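Local coordinates for DNA mimic protein DMP12 (Neisseria meningitidis MC58, PDB 3W1O) that mimics the shape and charge of DNA, binding the dimeric histone-like protein HU at its DNA-binding sites and so partly preventing it from binding DNA, at residues A[7-12]-A[99-104]. Numbering follows the deposited sequence.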
# COMPACT_ATOMS: atom_id res chain seq x y z
N LEU A 7 3.82 9.36 0.56
CA LEU A 7 3.39 8.08 1.15
C LEU A 7 3.66 6.96 0.18
O LEU A 7 3.37 7.10 -1.00
CB LEU A 7 1.88 8.15 1.45
CG LEU A 7 1.10 6.85 1.71
CD1 LEU A 7 1.70 6.16 2.96
CD2 LEU A 7 -0.34 7.28 1.91
N LEU A 8 4.23 5.86 0.68
CA LEU A 8 4.42 4.69 -0.19
C LEU A 8 3.63 3.53 0.33
O LEU A 8 3.56 3.30 1.54
CB LEU A 8 5.89 4.31 -0.31
CG LEU A 8 6.88 5.36 -0.85
CD1 LEU A 8 8.26 4.71 -0.96
CD2 LEU A 8 6.44 5.96 -2.20
N ILE A 9 3.05 2.77 -0.58
CA ILE A 9 2.53 1.44 -0.22
C ILE A 9 3.30 0.53 -1.16
O ILE A 9 3.24 0.73 -2.37
CB ILE A 9 1.05 1.36 -0.50
CG1 ILE A 9 0.30 2.33 0.45
CG2 ILE A 9 0.56 -0.13 -0.41
CD1 ILE A 9 -1.23 2.39 0.29
N PHE A 10 4.05 -0.42 -0.63
CA PHE A 10 4.87 -1.21 -1.53
C PHE A 10 5.24 -2.59 -0.98
O PHE A 10 5.07 -2.85 0.24
CB PHE A 10 6.16 -0.44 -1.88
CG PHE A 10 7.21 -0.43 -0.78
CD1 PHE A 10 8.24 -1.38 -0.75
CD2 PHE A 10 7.13 0.51 0.25
CE1 PHE A 10 9.19 -1.40 0.34
CE2 PHE A 10 8.07 0.50 1.30
CZ PHE A 10 9.11 -0.46 1.32
N CYS A 11 5.80 -3.41 -1.88
CA CYS A 11 6.58 -4.58 -1.46
C CYS A 11 7.82 -4.60 -2.32
O CYS A 11 7.92 -3.85 -3.29
CB CYS A 11 5.74 -5.88 -1.55
SG CYS A 11 5.28 -6.30 -3.25
N LEU A 12 8.82 -5.37 -1.90
CA LEU A 12 9.96 -5.61 -2.72
C LEU A 12 9.57 -6.44 -3.94
O LEU A 12 8.61 -7.25 -3.90
CB LEU A 12 11.01 -6.37 -1.94
CG LEU A 12 11.49 -5.62 -0.71
CD1 LEU A 12 12.69 -6.31 -0.01
CD2 LEU A 12 11.85 -4.21 -1.11
N LYS A 99 -6.60 0.49 -8.23
CA LYS A 99 -6.03 -0.59 -9.00
C LYS A 99 -4.55 -0.78 -8.69
O LYS A 99 -4.07 -1.91 -8.65
CB LYS A 99 -6.17 -0.36 -10.52
CG LYS A 99 -7.63 -0.48 -11.04
CD LYS A 99 -7.69 -0.04 -12.54
CE LYS A 99 -6.74 -0.92 -13.37
NZ LYS A 99 -7.12 -0.73 -14.77
N ASN A 100 -3.84 0.33 -8.53
CA ASN A 100 -2.44 0.25 -8.27
C ASN A 100 -2.16 -0.39 -6.90
O ASN A 100 -1.20 -1.14 -6.76
CB ASN A 100 -1.82 1.63 -8.38
CG ASN A 100 -1.71 2.09 -9.82
OD1 ASN A 100 -1.68 1.26 -10.73
ND2 ASN A 100 -1.68 3.38 -10.03
N ILE A 101 -2.98 -0.04 -5.92
CA ILE A 101 -2.79 -0.62 -4.57
C ILE A 101 -3.12 -2.09 -4.66
O ILE A 101 -2.34 -2.94 -4.22
CB ILE A 101 -3.67 0.08 -3.51
CG1 ILE A 101 -3.13 1.49 -3.26
CG2 ILE A 101 -3.65 -0.71 -2.19
CD1 ILE A 101 -4.08 2.36 -2.37
N ILE A 102 -4.22 -2.40 -5.34
CA ILE A 102 -4.60 -3.81 -5.53
C ILE A 102 -3.46 -4.62 -6.16
O ILE A 102 -3.18 -5.78 -5.77
CB ILE A 102 -5.91 -3.94 -6.35
CG1 ILE A 102 -7.12 -3.52 -5.51
CG2 ILE A 102 -6.07 -5.38 -6.87
CD1 ILE A 102 -8.42 -3.31 -6.40
N HIS A 103 -2.78 -4.00 -7.12
CA HIS A 103 -1.75 -4.72 -7.81
C HIS A 103 -0.57 -5.08 -6.90
O HIS A 103 0.03 -6.17 -7.03
CB HIS A 103 -1.19 -3.92 -8.96
CG HIS A 103 -0.27 -4.72 -9.81
ND1 HIS A 103 -0.73 -5.76 -10.59
CD2 HIS A 103 1.08 -4.74 -9.90
CE1 HIS A 103 0.30 -6.35 -11.18
NE2 HIS A 103 1.41 -5.74 -10.78
N VAL A 104 -0.18 -4.11 -6.06
CA VAL A 104 0.87 -4.40 -5.06
C VAL A 104 0.46 -5.54 -4.17
O VAL A 104 1.24 -6.45 -3.92
CB VAL A 104 1.13 -3.18 -4.17
CG1 VAL A 104 2.18 -3.58 -3.02
CG2 VAL A 104 1.71 -2.08 -5.08
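Helix-on-sheet packing in the interior of this alpha/beta fold joins strand 7-10, a central strand of the four-stranded antiparallel sheet, to helix 96-111 on one face. The axes of strand 7-10 and of the helical segment 99-104 approach to 8.6 Å, with their N-to-C directions 44° apart, so the helix lies obliquely over the strand and meets it through a few apolar side chains. Ile9 points its CB at the helix. Its CG1 stands anti to the carbonyl carbon (chi1 -66°) and the chain then runs extended, which carries Ile9 CD1 out to the tip of Ile101, 3.9 Å from Ile101 CD1. Ile101 has the same shape, and the two chains cross obliquely, touching end to end; long, purely apolar chains suit this, since each reaches part of the way, together bridging the gap between strand and helix. Three residues on, nearly one turn of the helix, Val104 also points toward the strand. Being short, it lets the backbones come close, with Phe10 CA and Val104 CA 6.2 Å apart. Its CG1, anti to the backbone N, lies against the Phe10-Cys11 peptide, 3.8 Å from Phe10 C, while CG2 faces the carbonyl of Ile9 and the residue also touches Val38 of strand 37-40. Phe10 sends its CB away from the helix, which leaves its backbone facing Val104, and its side chain packs on Ala28 of helix 21-30, across the sheet. Cys11, small and weakly polar, fits beside Val104: Cys11 SG takes the crowded position between its own backbone N and carbonyl carbon (chi1 65°), 4.1 Å from Val104 CG1.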